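PDB 4ZXO: glycosyl hydrolase family 26 from Bacteroides ovatus, which probably hydrolyses internal beta-1,4-mannosidic bonds of galactomannan as an endo-acting GH26 beta-mannanase. Local coordinates for residues L65-G71 and E137-V142; P163-H167 and Y184-W188. One frame throughout, in Å; residues are numbered along the deposited sequence.

Overall arrangement
Both contacts pin loops at the C-terminal ends of strands in the eight-stranded beta/alpha barrel to outer helices. Interaction 1 sets the loop after strand 60-64 against helix 132-147, and interaction 2 sets the loop after strand 159-162 against helix 181-197. They follow one another along the chain, with centres about 16 Å apart and nearest atoms about 5 Å apart, so they do not touch. Helix 132-147 links them: its Ile-139 packs on Thr-191 and its Asp-140 forms a salt bridge with Arg-194, both on helix 181-197. Interaction 2 is the more buried and probably the closer to catalysis, because clan GH-A enzymes carry their acid/base glutamate just after the fourth barrel strand, here 159-162.

Interaction 1: L65-G71 and E137-V142; sequences LGEIELG and EWIDRV
Glu-69 lays its aliphatic stem flat on the indole of Trp-138, packing the loop after barrel strand 60-64 onto helix 132-147 of the beta/alpha barrel. Glu-69 CB stands over the five-membered ring of Trp-138 in a CH-pi contact, 3.5 Å from the centroid and 19° off the normal, and Glu-69 CG carries on over the six-membered ring, 3.7 Å from Trp-138 CE3. With CG between the backbone N and the carbonyl carbon (chi1 56°) and a bend at chi2, the chain follows the ring before its carboxylate turns away to Trp-102 NE1 and Arg-105 N, from the loop after strand 97-101. One turn farther along the helix, at Val-142, lies the apolar part: Ile-68 CG2 meets Val-142 CG2 at 3.7 Å, and Leu-65 CD1 reaches Val-142 CG1 at 4.0 Å. A type II turn from Leu-65 to Ile-68 brings both residues there.

Toward solvent the fit is looser: exposed Leu-70 brings CD2 only to 4.5 Å from Trp-138 CZ2, obliquely. Arg-141 is the polar tie at this rim. Its NH2 donates near the guanidinium edge to Glu-69 O at 2.6 Å, short but bent (138°). Gly-71 CA lies over one guanidinium face; on the other the Glu-137 carboxylate stacks as a charge contact, Arg-141 NH2 to Glu-137 OE2 2.7 Å, probably offsetting the arginine charge while covering that face.

Interaction 2: P163-H167 and Y184-W188; sequences PWHEH and YKTLW
The hydroxyl of Tyr-184 is held from two sides. It donates to the carbonyl O of Trp-164 at 2.7 Å, in the carbonyl plane, and accepts from Trp-188 NE1 at 2.9 Å along a nearly straight line (163°). Since Tyr-184 and Trp-188 are one helical turn apart, the second bond braces the tyrosine from within its own helix. Tyr-184 has CG anti to the backbone N, which swings the phenol obliquely forward off the helix, so that its hydroxyl reaches 163-167 and the indole N-H of Trp-188. The ring of His-167 lies over the phenol in an offset stack, centroids of the His-167 and Tyr-184 rings 4.5 Å apart and planes at 22°, and His-167 CB presses on Tyr-184 CE1 at 3.3 Å.

Trp-164 is clamped between Pro-163 CB over one face and Leu-187 CD1 over the other, the methyl lying 4.1 Å from the centroid of the Trp-164 six-membered ring. Its pyrrole edge points into the face of Trp-188 in a T-shaped pair (planes at 74°), Trp-164 CD1 standing 3.9 Å from Trp-188 CE2. Farther along that indole, Pro-163 CG rests against Trp-188 CH2 at 3.6 Å. The indole nitrogen of Trp-164 is satisfied by Thr-191 OG1.

The loop so anchored carries His-165 and Glu-166 just after the fourth barrel strand, 159-162, where clan GH-A enzymes have their acid/base glutamate. Helix 181-197 backs it, Leu-187 also touches helix 121-125, and the ring of His-167 meets Tyr-207 at the end of the neighbouring strand 203-207.

Interaction 1: L65-G71 and E137-V142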
ATOM      1  N   LEU A  65      -9.519   0.314   3.481  1.00  7.18           N
ATOM      2  CA  LEU A  65     -10.438   0.467   4.618  1.00  6.39           C
ATOM      3  C   LEU A  65     -11.420   1.644   4.463  1.00  7.61           C
ATOM      4  O   LEU A  65     -12.204   1.905   5.360  1.00  7.58           O
ATOM      5  CB  LEU A  65      -9.663   0.612   5.917  1.00  7.12           C
ATOM      6  CG  LEU A  65      -8.790  -0.573   6.254  1.00  8.58           C
ATOM      7  CD1 LEU A  65      -8.091  -0.360   7.612  1.00 10.66           C
ATOM      8  CD2 LEU A  65      -9.577  -1.923   6.200  1.00  9.07           C
ATOM      9  N   GLY A  66     -11.416   2.307   3.310  1.00  6.99           N
ATOM     10  CA  GLY A  66     -12.314   3.429   3.108  1.00  6.46           C
ATOM     11  C   GLY A  66     -13.745   3.045   3.419  1.00  7.45           C
ATOM     12  O   GLY A  66     -14.242   2.000   2.951  1.00  8.83           O
ATOM     13  N   GLU A  67     -14.385   3.909   4.215  1.00  8.48           N
ATOM     14  CA  GLU A  67     -15.778   3.814   4.746  1.00  8.15           C
ATOM     15  C   GLU A  67     -15.886   2.960   5.991  1.00  8.43           C
ATOM     16  O   GLU A  67     -16.954   2.904   6.585  1.00 10.62           O
ATOM     17  CB  GLU A  67     -16.803   3.363   3.682  1.00  9.71           C
ATOM     18  CG  GLU A  67     -16.834   4.335   2.502  1.00 11.04           C
ATOM     19  CD  GLU A  67     -17.990   4.092   1.566  1.00 13.66           C
ATOM     20  OE1 GLU A  67     -18.949   3.352   1.901  1.00 15.94           O
ATOM     21  OE2 GLU A  67     -17.989   4.682   0.487  1.00 14.92           O
ATOM     22  N   ILE A  68     -14.799   2.367   6.492  1.00  7.84           N
ATOM     23  CA  ILE A  68     -14.900   1.736   7.813  1.00  8.65           C
ATOM     24  C   ILE A  68     -15.315   2.761   8.836  1.00  9.28           C
ATOM     25  O   ILE A  68     -16.049   2.427   9.804  1.00 11.97           O
ATOM     26  CB  ILE A  68     -13.586   1.008   8.220  1.00  8.90           C
ATOM     27  CG1 ILE A  68     -13.900  -0.050   9.338  1.00 11.17           C
ATOM     28  CG2 ILE A  68     -12.493   2.032   8.640  1.00  8.97           C
ATOM     29  CD1 ILE A  68     -12.889  -1.131   9.421  1.00 13.98           C
ATOM     30  N   GLU A  69     -14.915   4.013   8.620  1.00  8.87           N
ATOM     31  CA  GLU A  69     -15.226   5.098   9.552  1.00  9.12           C
ATOM     32  C   GLU A  69     -16.723   5.371   9.650  1.00 10.64           C
ATOM     33  O   GLU A  69     -17.161   6.041  10.619  1.00 12.29           O
ATOM     34  CB  GLU A  69     -14.520   6.381   9.114  1.00  9.06           C
ATOM     35  CG  GLU A  69     -14.833   6.862   7.669  1.00  9.03           C
ATOM     36  CD  GLU A  69     -14.026   6.164   6.570  1.00  8.46           C
ATOM     37  OE1 GLU A  69     -13.335   5.157   6.841  1.00  8.68           O
ATOM     38  OE2 GLU A  69     -14.142   6.622   5.388  1.00  9.61           O
ATOM     39  N   LEU A  70     -17.485   4.956   8.621  1.00  9.87           N
ATOM     40  CA  LEU A  70     -18.947   5.133   8.628  1.00 10.94           C
ATOM     41  C   LEU A  70     -19.679   4.071   9.422  1.00 11.61           C
ATOM     42  O   LEU A  70     -20.900   4.157   9.595  1.00 13.53           O
ATOM     43  CB  LEU A  70     -19.480   5.139   7.235  1.00 11.39           C
ATOM     44  CG  LEU A  70     -18.882   6.209   6.322  1.00 12.13           C
ATOM     45  CD1 LEU A  70     -19.559   6.215   4.938  1.00 12.92           C
ATOM     46  CD2 LEU A  70     -18.995   7.603   6.887  1.00 12.95           C
ATOM     47  N   GLY A  71     -18.984   3.078   9.925  1.00 10.88           N
ATOM     48  CA  GLY A  71     -19.651   2.073  10.775  1.00 11.36           C
ATOM     49  C   GLY A  71     -20.484   1.022  10.045  1.00 13.01           C
ATOM     50  O   GLY A  71     -21.244   0.259  10.676  1.00 14.76           O
ATOM     51  N   GLU A 137     -12.410   9.367  16.390  1.00 11.24           N
ATOM     52  CA  GLU A 137     -13.328   8.215  16.408  1.00 12.64           C
ATOM     53  C   GLU A 137     -13.128   7.383  15.119  1.00 12.44           C
ATOM     54  O   GLU A 137     -13.113   6.158  15.173  1.00 12.76           O
ATOM     55  CB  GLU A 137     -14.764   8.724  16.546  1.00 15.23           C
ATOM     56  CG  GLU A 137     -15.843   7.654  16.509  1.00 21.99           C
ATOM     57  CD  GLU A 137     -16.822   7.931  15.385  1.00 28.55           C
ATOM     58  OE1 GLU A 137     -17.568   8.986  15.379  1.00 29.38           O
ATOM     59  OE2 GLU A 137     -16.817   7.086  14.476  1.00 31.82           O
ATOM     60  N   TRP A 138     -12.945   8.078  13.990  1.00 10.90           N
ATOM     61  CA  TRP A 138     -12.718   7.404  12.703  1.00 10.13           C
ATOM     62  C   TRP A 138     -11.423   6.598  12.738  1.00  9.76           C
ATOM     63  O   TRP A 138     -11.401   5.462  12.318  1.00 10.19           O
ATOM     64  CB  TRP A 138     -12.683   8.424  11.557  1.00  9.79           C
ATOM     65  CG  TRP A 138     -14.083   8.936  11.208  1.00  9.32           C
ATOM     66  CD1 TRP A 138     -15.260   8.744  11.896  1.00 10.82           C
ATOM     67  CD2 TRP A 138     -14.397   9.670  10.053  1.00  9.60           C
ATOM     68  NE1 TRP A 138     -16.298   9.333  11.205  1.00 10.84           N
ATOM     69  CE2 TRP A 138     -15.796   9.887  10.051  1.00  9.56           C
ATOM     70  CE3 TRP A 138     -13.618  10.116   8.968  1.00  9.90           C
ATOM     71  CZ2 TRP A 138     -16.450  10.570   9.021  1.00  9.81           C
ATOM     72  CZ3 TRP A 138     -14.254  10.831   7.923  1.00 10.09           C
ATOM     73  CH2 TRP A 138     -15.672  11.031   7.949  1.00 10.34           C
ATOM     74  N   ILE A 139     -10.355   7.185  13.283  1.00  9.12           N
ATOM     75  CA  ILE A 139      -9.095   6.478  13.366  1.00  9.07           C
ATOM     76  C   ILE A 139      -9.284   5.263  14.315  1.00  9.61           C
ATOM     77  O   ILE A 139      -8.764   4.193  14.029  1.00  9.51           O
ATOM     78  CB  ILE A 139      -7.967   7.380  13.829  1.00  9.12           C
ATOM     79  CG1 ILE A 139      -7.672   8.469  12.762  1.00  9.75           C
ATOM     80  CG2 ILE A 139      -6.690   6.572  14.093  1.00 11.54           C
ATOM     81  CD1 ILE A 139      -6.874   9.711  13.335  1.00 10.85           C
ATOM     82  N   ASP A 140     -10.059   5.414  15.388  1.00 10.88           N
ATOM     83  CA  ASP A 140     -10.280   4.339  16.333  1.00 11.39           C
ATOM     84  C   ASP A 140     -11.017   3.194  15.652  1.00 11.14           C
ATOM     85  O   ASP A 140     -10.812   2.029  15.991  1.00 12.34           O
ATOM     86  CB  ASP A 140     -11.086   4.836  17.560  1.00 12.61           C
ATOM     87  CG  ASP A 140     -10.250   5.660  18.500  1.00 14.57           C
ATOM     88  OD1 ASP A 140      -9.007   5.792  18.297  1.00 15.37           O
ATOM     89  OD2 ASP A 140     -10.803   6.091  19.534  1.00 16.45           O
ATOM     90  N   ARG A 141     -11.850   3.509  14.668  1.00 11.24           N
ATOM     91  CA  ARG A 141     -12.574   2.462  13.923  1.00 12.97           C
ATOM     92  C   ARG A 141     -11.599   1.665  13.080  1.00 11.94           C
ATOM     93  O   ARG A 141     -11.679   0.422  13.005  1.00 13.82           O
ATOM     94  CB  ARG A 141     -13.709   3.082  13.040  1.00 16.03           C
ATOM     95  CG  ARG A 141     -14.922   3.567  13.926  1.00 19.51           C
ATOM     96  CD  ARG A 141     -16.055   4.374  13.217  1.00 24.15           C
ATOM     97  NE  ARG A 141     -17.323   4.086  13.897  1.00 29.07           N
ATOM     98  CZ  ARG A 141     -18.472   4.730  13.706  1.00 32.67           C
ATOM     99  NH1 ARG A 141     -19.549   4.314  14.372  1.00 34.13           N
ATOM    100  NH2 ARG A 141     -18.565   5.766  12.845  1.00 32.83           N
ATOM    101  N   VAL A 142     -10.648   2.353  12.449  1.00 11.64           N
ATOM    102  CA  VAL A 142      -9.525   1.643  11.812  1.00 10.63           C
ATOM    103  C   VAL A 142      -8.741   0.807  12.833  1.00 10.89           C
ATOM    104  O   VAL A 142      -8.420  -0.369  12.594  1.00 11.38           O
ATOM    105  CB  VAL A 142      -8.561   2.656  11.136  1.00  9.31           C
ATOM    106  CG1 VAL A 142      -7.245   1.945  10.715  1.00  9.22           C
ATOM    107  CG2 VAL A 142      -9.257   3.300   9.928  1.00 11.04           C
TER

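Interaction 2: P163-H167 and Y184-W188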
ATOM      1  N   PRO A 163      -1.961   5.205   5.115  1.00  6.11           N
ATOM      2  CA  PRO A 163      -3.007   6.222   5.025  1.00  6.26           C
ATOM      3  C   PRO A 163      -2.428   7.514   4.402  1.00  6.84           C
ATOM      4  O   PRO A 163      -1.205   7.635   4.280  1.00  7.25           O
ATOM      5  CB  PRO A 163      -3.379   6.461   6.502  1.00  6.75           C
ATOM      6  CG  PRO A 163      -2.035   6.286   7.204  1.00  6.70           C
ATOM      7  CD  PRO A 163      -1.452   5.063   6.498  1.00  6.49           C
ATOM      8  N   TRP A 164      -3.288   8.462   4.057  1.00  6.23           N
ATOM      9  CA  TRP A 164      -2.834   9.830   3.711  1.00  5.38           C
ATOM     10  C   TRP A 164      -1.869   9.815   2.536  1.00  5.75           C
ATOM     11  O   TRP A 164      -0.878  10.560   2.482  1.00  7.27           O
ATOM     12  CB  TRP A 164      -2.153  10.522   4.914  1.00  5.95           C
ATOM     13  CG  TRP A 164      -2.916  10.369   6.223  1.00  6.20           C
ATOM     14  CD1 TRP A 164      -2.432   9.847   7.405  1.00  7.86           C
ATOM     15  CD2 TRP A 164      -4.304  10.675   6.458  1.00  6.48           C
ATOM     16  NE1 TRP A 164      -3.424   9.821   8.353  1.00  8.40           N
ATOM     17  CE2 TRP A 164      -4.582  10.313   7.807  1.00  7.37           C
ATOM     18  CE3 TRP A 164      -5.349  11.187   5.650  1.00  7.98           C
ATOM     19  CZ2 TRP A 164      -5.839  10.501   8.383  1.00  8.06           C
ATOM     20  CZ3 TRP A 164      -6.602  11.361   6.230  1.00  8.92           C
ATOM     21  CH2 TRP A 164      -6.832  10.994   7.569  1.00  9.65           C
ATOM     22  N   HIS A 165      -2.157   8.955   1.577  1.00  5.35           N
ATOM     23  CA  HIS A 165      -1.242   8.754   0.448  1.00  5.52           C
ATOM     24  C   HIS A 165      -1.354   9.862  -0.626  1.00  5.90           C
ATOM     25  O   HIS A 165      -2.308  10.638  -0.671  1.00  5.87           O
ATOM     26  CB  HIS A 165      -1.487   7.345  -0.142  1.00  7.14           C
ATOM     27  CG  HIS A 165      -2.814   7.160  -0.799  1.00  6.99           C
ATOM     28  ND1 HIS A 165      -4.021   7.300  -0.136  1.00  6.76           N
ATOM     29  CD2 HIS A 165      -3.114   6.731  -2.056  1.00  7.34           C
ATOM     30  CE1 HIS A 165      -5.002   7.021  -0.982  1.00  6.84           C
ATOM     31  NE2 HIS A 165      -4.473   6.655  -2.148  1.00  7.22           N
ATOM     32  N   GLU A 166      -0.361   9.916  -1.488  1.00  6.35           N
ATOM     33  CA  GLU A 166      -0.405  10.795  -2.667  1.00  5.56           C
ATOM     34  C   GLU A 166      -0.589  12.208  -2.208  1.00  6.30           C
ATOM     35  O   GLU A 166      -1.298  13.028  -2.839  1.00  7.05           O
ATOM     36  CB  GLU A 166      -1.491  10.353  -3.672  1.00  6.52           C
ATOM     37  CG  GLU A 166      -1.050   9.037  -4.309  1.00  7.59           C
ATOM     38  CD  GLU A 166      -2.041   8.337  -5.171  1.00  8.20           C
ATOM     39  OE1 GLU A 166      -3.029   8.950  -5.566  1.00  9.37           O
ATOM     40  OE2 GLU A 166      -1.798   7.128  -5.491  1.00  8.86           O
ATOM     41  N   HIS A 167       0.128  12.560  -1.129  1.00  6.75           N
ATOM     42  CA  HIS A 167      -0.158  13.851  -0.500  1.00  6.92           C
ATOM     43  C   HIS A 167       0.509  15.035  -1.175  1.00  7.22           C
ATOM     44  O   HIS A 167       0.231  16.198  -0.801  1.00  8.61           O
ATOM     45  CB  HIS A 167       0.266  13.811   0.964  1.00  7.83           C
ATOM     46  CG  HIS A 167       1.734  13.751   1.136  1.00  9.12           C
ATOM     47  ND1 HIS A 167       2.440  12.557   1.103  1.00  9.26           N
ATOM     48  CD2 HIS A 167       2.643  14.742   1.322  1.00 10.22           C
ATOM     49  CE1 HIS A 167       3.725  12.830   1.258  1.00 10.82           C
ATOM     50  NE2 HIS A 167       3.873  14.144   1.380  1.00 11.77           N
ATOM     51  N   TYR A 184      -0.658  18.657   7.825  1.00  9.63           N
ATOM     52  CA  TYR A 184      -0.551  17.302   7.288  1.00  8.80           C
ATOM     53  C   TYR A 184       0.236  16.383   8.261  1.00  8.95           C
ATOM     54  O   TYR A 184      -0.149  15.218   8.512  1.00  9.50           O
ATOM     55  CB  TYR A 184       0.121  17.338   5.909  1.00  8.45           C
ATOM     56  CG  TYR A 184       0.272  15.959   5.327  1.00  6.90           C
ATOM     57  CD1 TYR A 184      -0.788  15.299   4.667  1.00  6.79           C
ATOM     58  CD2 TYR A 184       1.496  15.277   5.470  1.00  6.81           C
ATOM     59  CE1 TYR A 184      -0.630  13.978   4.158  1.00  6.61           C
ATOM     60  CE2 TYR A 184       1.636  13.987   4.975  1.00  6.21           C
ATOM     61  CZ  TYR A 184       0.577  13.371   4.303  1.00  7.85           C
ATOM     62  OH  TYR A 184       0.784  12.092   3.866  1.00  8.94           O
ATOM     63  N   LYS A 185       1.367  16.890   8.777  1.00 10.36           N
ATOM     64  CA  LYS A 185       2.141  16.071   9.725  1.00 10.80           C
ATOM     65  C   LYS A 185       1.307  15.776  10.941  1.00 11.97           C
ATOM     66  O   LYS A 185       1.455  14.713  11.515  1.00 12.17           O
ATOM     67  CB  LYS A 185       3.448  16.758  10.154  1.00 12.18           C
ATOM     68  CG  LYS A 185       4.452  16.884   9.005  1.00 13.82           C
ATOM     69  CD  LYS A 185       5.669  17.676   9.418  1.00 15.84           C
ATOM     70  CE  LYS A 185       6.495  17.963   8.219  1.00 17.58           C
ATOM     71  NZ  LYS A 185       7.666  18.877   8.623  1.00 19.59           N
ATOM     72  N   THR A 186       0.434  16.712  11.355  1.00 13.52           N
ATOM     73  CA  THR A 186      -0.433  16.460  12.512  1.00 14.14           C
ATOM     74  C   THR A 186      -1.427  15.333  12.236  1.00 14.07           C
ATOM     75  O   THR A 186      -1.722  14.558  13.156  1.00 14.20           O
ATOM     76  CB  THR A 186      -1.180  17.729  12.913  1.00 15.65           C
ATOM     77  OG1 THR A 186      -0.206  18.730  13.202  1.00 17.89           O
ATOM     78  CG2 THR A 186      -2.051  17.502  14.158  1.00 16.03           C
ATOM     79  N   LEU A 187      -1.899  15.193  10.993  1.00 13.02           N
ATOM     80  CA  LEU A 187      -2.749  14.027  10.666  1.00 14.09           C
ATOM     81  C   LEU A 187      -2.039  12.739  11.004  1.00 11.52           C
ATOM     82  O   LEU A 187      -2.602  11.831  11.581  1.00 12.06           O
ATOM     83  CB  LEU A 187      -3.109  13.942   9.190  1.00 16.35           C
ATOM     84  CG  LEU A 187      -4.211  14.864   8.703  1.00 17.03           C
ATOM     85  CD1 LEU A 187      -4.353  14.705   7.202  1.00 16.29           C
ATOM     86  CD2 LEU A 187      -5.493  14.578   9.464  1.00 17.05           C
ATOM     87  N   TRP A 188      -0.788  12.662  10.598  1.00 10.52           N
ATOM     88  CA  TRP A 188       0.007  11.501  10.889  1.00 10.33           C
ATOM     89  C   TRP A 188       0.225  11.310  12.371  1.00  9.84           C
ATOM     90  O   TRP A 188       0.091  10.178  12.862  1.00 11.04           O
ATOM     91  CB  TRP A 188       1.351  11.613  10.211  1.00  9.74           C
ATOM     92  CG  TRP A 188       1.339  11.135   8.764  1.00  9.22           C
ATOM     93  CD1 TRP A 188       1.341  11.898   7.630  1.00  9.23           C
ATOM     94  CD2 TRP A 188       1.341   9.769   8.334  1.00  8.01           C
ATOM     95  NE1 TRP A 188       1.359  11.091   6.516  1.00  9.03           N
ATOM     96  CE2 TRP A 188       1.388   9.780   6.919  1.00  8.00           C
ATOM     97  CE3 TRP A 188       1.332   8.532   9.008  1.00  8.69           C
ATOM     98  CZ2 TRP A 188       1.393   8.610   6.162  1.00  8.44           C
ATOM     99  CZ3 TRP A 188       1.363   7.350   8.238  1.00  8.88           C
ATOM    100  CH2 TRP A 188       1.399   7.400   6.839  1.00  8.89           C
TER